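Local coordinates for OsmC family protein (Rhodothermus marinus, PDB 5CML) that probably hydrolyses carboxylic esters as a serine esterase, the alpha/beta-hydrolase domain being joined in the full-length protein to an OsmC domain, at residues V29-F34 / R93-Q98; A103-H108 / A117-F122. All coordinates share one frame; numbering follows the deposited sequence.

In the fold
Contacts 1 and 2 both press a helical segment onto the large mixed sheet through one leucine, Leu95 from the helix in the first and Leu105 from the strand in the second. Both are buried and almost entirely apolar, and no hydrogen bond crosses either. Contact 1 lies farther out, about 14 Å from the centre of the chain against 8 Å for contact 2, and adds a tyrosine ring to the aliphatic packing. Their strands, 30-36 and 104-108, are parallel neighbours, probably hydrogen-bonded from Leu33 O to Ile106 N (2.8 Å). Helix 85-98 of contact 1 is followed, after a short loop, by the strand of contact 2, which runs on to the probable nucleophile elbow.

Contact 1 of 2, residues V29-F34 / R93-Q98; sequences VAYALF and RFLSAQ
Leu95 of the helix reaches down to strand 30-34 and meets it at three successive residues, Tyr31, Ala32 and Leu33. Apolar side-chain packing makes up most of the contact. The two methyl groups of Leu95 divide the work: CD2 goes to the tyrosine, 4.1 Å from Tyr31 CD2, while CD1 turns toward the leucine, 4.4 Å from Leu33 CB. The methyl meets the tyrosine ring obliquely, at CD2. In Leu95 the first torsion sets CG anti to the carbonyl carbon (chi1 -75°), and CD1 then extends away from CA (chi2 173°), which carries the branched end down to the sheet. The CB of Tyr31 and that of Leu95 each point toward the opposite segment, and these two residues also have the closest CA atoms, 7.8 Å apart.

One approach involves the backbone: Ala32 O lies 4.4 Å from Leu95 CD1, a plain van der Waals neighbour, whereas the CB of Ala32 leaves on the other side of the strand, where it packs on Leu104 and Ile106. No hydrogen bond crosses between the segments. Strand and helix run nearly antiparallel, at 159°, with their axes 10.0 Å apart.

The surroundings enlarge this small interface. Leu95 also packs on Leu62 and Pro102, Leu33 on Leu105, and the Tyr31 ring meets that of Tyr99. Helix 85-98 is thereby laid over one face of the central sheet, an arrangement characteristic of the alpha/beta-hydrolase fold. With 134 Å² buried in all and no polar partner to fix a direction, the join between the segments rests on the shape and hydrophobicity of one leucine end fitted between a tyrosine ring and a neighbouring leucine.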
loop_
_atom_site.group_PDB
_atom_site.type_symbol
_atom_site.label_atom_id
_atom_site.label_comp_id
_atom_site.label_asym_id
_atom_site.label_seq_id
_atom_site.Cartn_x
_atom_site.Cartn_y
_atom_site.Cartn_z
ATOM N N VAL A 29 -10.585 12.580 -10.225
ATOM C CA VAL A 29 -11.584 12.456 -9.180
ATOM C C VAL A 29 -10.879 12.523 -7.827
ATOM O O VAL A 29 -11.425 13.037 -6.854
ATOM C CB VAL A 29 -12.378 11.147 -9.285
ATOM C CG1 VAL A 29 -11.487 9.952 -9.183
ATOM C CG2 VAL A 29 -13.464 11.071 -8.220
ATOM N N ALA A 30 -9.670 11.976 -7.782
ATOM C CA ALA A 30 -8.848 11.977 -6.581
ATOM C C ALA A 30 -7.448 11.499 -6.944
ATOM O O ALA A 30 -7.258 10.833 -7.968
ATOM C CB ALA A 30 -9.451 11.082 -5.470
ATOM N N TYR A 31 -6.484 11.842 -6.097
ATOM C CA TYR A 31 -5.153 11.266 -6.162
ATOM C C TYR A 31 -5.054 10.163 -5.106
ATOM O O TYR A 31 -5.518 10.343 -3.971
ATOM C CB TYR A 31 -4.061 12.329 -5.921
ATOM C CG TYR A 31 -3.930 13.315 -7.064
ATOM C CD1 TYR A 31 -4.836 14.359 -7.213
ATOM C CD2 TYR A 31 -2.919 13.186 -8.000
ATOM C CE1 TYR A 31 -4.731 15.252 -8.266
ATOM C CE2 TYR A 31 -2.823 14.061 -9.066
ATOM C CZ TYR A 31 -3.722 15.103 -9.179
ATOM O OH TYR A 31 -3.619 16.007 -10.229
ATOM N N ALA A 32 -4.456 9.044 -5.494
ATOM C CA ALA A 32 -4.255 7.908 -4.603
ATOM C C ALA A 32 -2.777 7.665 -4.457
ATOM O O ALA A 32 -2.042 7.736 -5.435
ATOM C CB ALA A 32 -4.943 6.657 -5.139
ATOM N N LEU A 33 -2.340 7.354 -3.239
ATOM C CA LEU A 33 -0.992 6.869 -2.988
ATOM C C LEU A 33 -1.102 5.369 -2.875
ATOM O O LEU A 33 -1.926 4.867 -2.110
ATOM C CB LEU A 33 -0.393 7.463 -1.702
ATOM C CG LEU A 33 0.947 6.868 -1.258
ATOM C CD1 LEU A 33 1.999 7.153 -2.323
ATOM C CD2 LEU A 33 1.408 7.401 0.121
ATOM N N PHE A 34 -0.294 4.667 -3.652
ATOM C CA PHE A 34 -0.352 3.207 -3.725
ATOM C C PHE A 34 1.013 2.647 -3.367
ATOM O O PHE A 34 1.916 2.594 -4.208
ATOM C CB PHE A 34 -0.795 2.785 -5.133
ATOM C CG PHE A 34 -1.038 1.305 -5.320
ATOM C CD1 PHE A 34 -1.025 0.406 -4.268
ATOM C CD2 PHE A 34 -1.297 0.824 -6.598
ATOM C CE1 PHE A 34 -1.266 -0.954 -4.485
ATOM C CE2 PHE A 34 -1.544 -0.528 -6.828
ATOM C CZ PHE A 34 -1.526 -1.421 -5.761
ATOM N N ARG A 93 3.421 14.159 1.143
ATOM C CA ARG A 93 3.765 15.589 1.081
ATOM C C ARG A 93 3.999 16.041 -0.361
ATOM O O ARG A 93 3.627 17.153 -0.736
ATOM C CB ARG A 93 4.997 15.895 1.947
ATOM C CG ARG A 93 4.682 15.767 3.451
ATOM C CD ARG A 93 5.727 16.444 4.319
ATOM N NE ARG A 93 7.054 15.918 4.051
ATOM C CZ ARG A 93 7.590 14.863 4.655
ATOM N NH1 ARG A 93 6.925 14.188 5.596
ATOM N NH2 ARG A 93 8.812 14.486 4.318
ATOM N N PHE A 94 4.603 15.174 -1.166
ATOM C CA PHE A 94 4.854 15.477 -2.572
ATOM C C PHE A 94 3.523 15.701 -3.284
ATOM O O PHE A 94 3.355 16.678 -4.010
ATOM C CB PHE A 94 5.649 14.344 -3.225
ATOM C CG PHE A 94 5.621 14.358 -4.728
ATOM C CD1 PHE A 94 6.452 15.199 -5.438
ATOM C CD2 PHE A 94 4.770 13.523 -5.432
ATOM C CE1 PHE A 94 6.433 15.208 -6.816
ATOM C CE2 PHE A 94 4.759 13.538 -6.816
ATOM C CZ PHE A 94 5.587 14.381 -7.501
ATOM N N LEU A 95 2.557 14.812 -3.037
ATOM C CA LEU A 95 1.243 14.961 -3.672
ATOM C C LEU A 95 0.529 16.227 -3.196
ATOM O O LEU A 95 -0.083 16.957 -4.009
ATOM C CB LEU A 95 0.382 13.720 -3.407
ATOM C CG LEU A 95 0.741 12.478 -4.216
ATOM C CD1 LEU A 95 -0.095 11.323 -3.694
ATOM C CD2 LEU A 95 0.502 12.678 -5.749
ATOM N N SER A 96 0.626 16.500 -1.893
ATOM C CA SER A 96 0.007 17.693 -1.329
ATOM C C SER A 96 0.558 18.962 -1.957
ATOM O O SER A 96 -0.192 19.897 -2.230
ATOM C CB SER A 96 0.210 17.745 0.195
ATOM O OG SER A 96 -0.551 16.748 0.820
ATOM N N ALA A 97 1.858 18.976 -2.227
ATOM C CA ALA A 97 2.508 20.171 -2.764
ATOM C C ALA A 97 2.307 20.307 -4.271
ATOM O O ALA A 97 1.916 21.372 -4.762
ATOM C CB ALA A 97 3.981 20.138 -2.441
ATOM N N GLN A 98 2.581 19.235 -5.008
ATOM C CA GLN A 98 2.642 19.319 -6.469
ATOM C C GLN A 98 1.353 18.926 -7.167
ATOM O O GLN A 98 1.148 19.302 -8.336
ATOM C CB GLN A 98 3.797 18.467 -7.008
ATOM C CG GLN A 98 5.147 19.010 -6.531
ATOM C CD GLN A 98 6.351 18.550 -7.338
ATOM O OE1 GLN A 98 6.294 18.412 -8.565
ATOM N NE2 GLN A 98 7.466 18.336 -6.643
#

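Contact 2 of 2, residues A103-H108 / A117-F122; sequences ALLIGH and AVAGEF
Leu105, near the start of strand 104-108, meets the helical turn at Ala119 and Val118 with a single methyl group. Of the 97 Å² buried between the segments, 56 Å² belongs to this leucine. Its CB points toward the turn; CG lies beside the backbone N (chi1 -66°) and CD1 anti to CA (chi2 -178°), which makes CD1 the leading atom.

Ala119 receives that methyl on its backbone as well as its side chain: Leu105 CD1 is 3.8 Å from Ala119 CA and 3.9 Å from Ala119 CB. With no longer side chain at this position, the leucine comes directly against the main chain. The two residues also have the nearest CA atoms of the segments, 7.3 Å apart.

Val118 makes the lighter touch, its CG2 standing 4.5 Å from Leu105 CD1. One methyl thus bridges two consecutive residues of the turn. Backbone bonds brace the chain here, from Glu121 N to Val118 O (2.8 Å) and from Phe122 N to Ala119 O (3.1 Å), each an i to i-3 bond that keeps the chain turning. Nothing polar passes between the segments.

The strand continues through Gly107 to a probable nucleophile elbow of the GxSxG type (Gly107, Ser109, Gly111), consistent with the serine esterase assignment; the packing described here lies at the far end of the helix that follows the elbow. Strand 104-108, helix 110-118 and strand 127-131 form a beta-alpha-beta unit, whose two strands are adjacent and parallel in the sheet. Val125 also touches Leu105, Phe85 of helix 85-98 packs against Val118, and Met188 meets Ala119.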
loop_
_atom_site.group_PDB
_atom_site.type_symbol
_atom_site.label_atom_id
_atom_site.label_comp_id
_atom_site.label_asym_id
_atom_site.label_seq_id
_atom_site.Cartn_x
_atom_site.Cartn_y
_atom_site.Cartn_z
ATOM N N ALA A 103 -6.597 11.534 -1.358
ATOM C CA ALA A 103 -7.866 11.239 -0.725
ATOM C C ALA A 103 -8.027 9.741 -0.520
ATOM O O ALA A 103 -8.901 9.328 0.209
ATOM C CB ALA A 103 -9.015 11.777 -1.559
ATOM N N LEU A 104 -7.164 8.949 -1.149
ATOM C CA LEU A 104 -7.228 7.482 -1.062
ATOM C C LEU A 104 -5.829 6.959 -0.835
ATOM O O LEU A 104 -4.899 7.334 -1.568
ATOM C CB LEU A 104 -7.815 6.882 -2.349
ATOM C CG LEU A 104 -7.825 5.361 -2.555
ATOM C CD1 LEU A 104 -8.661 4.667 -1.529
ATOM C CD2 LEU A 104 -8.335 5.024 -3.948
ATOM N N LEU A 105 -5.663 6.128 0.198
ATOM C CA LEU A 105 -4.435 5.381 0.394
ATOM C C LEU A 105 -4.697 3.928 0.065
ATOM O O LEU A 105 -5.697 3.363 0.510
ATOM C CB LEU A 105 -3.948 5.485 1.840
ATOM C CG LEU A 105 -3.493 6.854 2.309
ATOM C CD1 LEU A 105 -2.979 6.758 3.783
ATOM C CD2 LEU A 105 -2.431 7.493 1.406
ATOM N N ILE A 106 -3.762 3.327 -0.659
ATOM C CA ILE A 106 -3.815 1.917 -1.031
ATOM C C ILE A 106 -2.498 1.278 -0.642
ATOM O O ILE A 106 -1.438 1.810 -0.971
ATOM C CB ILE A 106 -4.020 1.715 -2.560
ATOM C CG1 ILE A 106 -5.164 2.576 -3.098
ATOM C CG2 ILE A 106 -4.224 0.230 -2.875
ATOM C CD1 ILE A 106 -5.152 2.732 -4.648
ATOM N N GLY A 107 -2.548 0.129 0.027
ATOM C CA GLY A 107 -1.331 -0.564 0.391
ATOM C C GLY A 107 -1.397 -2.051 0.115
ATOM O O GLY A 107 -2.359 -2.706 0.486
ATOM N N HIS A 108 -0.351 -2.593 -0.495
ATOM C CA HIS A 108 -0.254 -4.031 -0.727
ATOM C C HIS A 108 0.816 -4.636 0.174
ATOM O O HIS A 108 1.893 -4.066 0.327
ATOM C CB HIS A 108 0.057 -4.296 -2.202
ATOM C CG HIS A 108 0.615 -5.658 -2.471
ATOM N ND1 HIS A 108 1.916 -5.867 -2.878
ATOM C CD2 HIS A 108 0.030 -6.881 -2.440
ATOM C CE1 HIS A 108 2.115 -7.161 -3.064
ATOM N NE2 HIS A 108 0.989 -7.799 -2.793
ATOM N N ALA A 117 -1.155 2.182 9.242
ATOM C CA ALA A 117 -0.525 2.802 10.399
ATOM C C ALA A 117 -0.396 4.325 10.286
ATOM O O ALA A 117 -0.330 5.019 11.311
ATOM C CB ALA A 117 0.848 2.185 10.640
ATOM N N VAL A 118 -0.342 4.857 9.066
ATOM C CA VAL A 118 -0.190 6.306 8.893
ATOM C C VAL A 118 -1.455 7.031 8.427
ATOM O O VAL A 118 -1.472 8.251 8.422
ATOM C CB VAL A 118 0.942 6.658 7.892
ATOM C CG1 VAL A 118 2.262 6.043 8.356
ATOM C CG2 VAL A 118 0.580 6.258 6.443
ATOM N N ALA A 119 -2.506 6.306 8.056
ATOM C CA ALA A 119 -3.684 6.958 7.472
ATOM C C ALA A 119 -4.246 8.031 8.405
ATOM O O ALA A 119 -4.639 9.114 7.968
ATOM C CB ALA A 119 -4.753 5.935 7.152
ATOM N N GLY A 120 -4.257 7.730 9.697
ATOM C CA GLY A 120 -4.788 8.643 10.681
ATOM C C GLY A 120 -3.989 9.913 10.820
ATOM O O GLY A 120 -4.447 10.832 11.484
ATOM N N GLU A 121 -2.809 9.969 10.200
ATOM C CA GLU A 121 -1.958 11.156 10.270
ATOM C C GLU A 121 -2.348 12.230 9.248
ATOM O O GLU A 121 -1.864 13.365 9.327
ATOM C CB GLU A 121 -0.475 10.783 10.052
ATOM C CG GLU A 121 0.100 9.741 11.028
ATOM C CD GLU A 121 1.545 9.359 10.700
ATOM O OE1 GLU A 121 2.198 10.121 9.964
ATOM O OE2 GLU A 121 2.036 8.295 11.166
ATOM N N PHE A 122 -3.221 11.865 8.305
ATOM C CA PHE A 122 -3.549 12.694 7.157
ATOM C C PHE A 122 -5.066 12.886 7.048
ATOM O O PHE A 122 -5.764 12.039 6.490
ATOM C CB PHE A 122 -2.978 12.044 5.884
ATOM C CG PHE A 122 -1.474 12.016 5.847
ATOM C CD1 PHE A 122 -0.759 13.146 5.510
ATOM C CD2 PHE A 122 -0.783 10.872 6.167
ATOM C CE1 PHE A 122 0.639 13.133 5.487
ATOM C CE2 PHE A 122 0.610 10.843 6.147
ATOM C CZ PHE A 122 1.323 11.984 5.817
#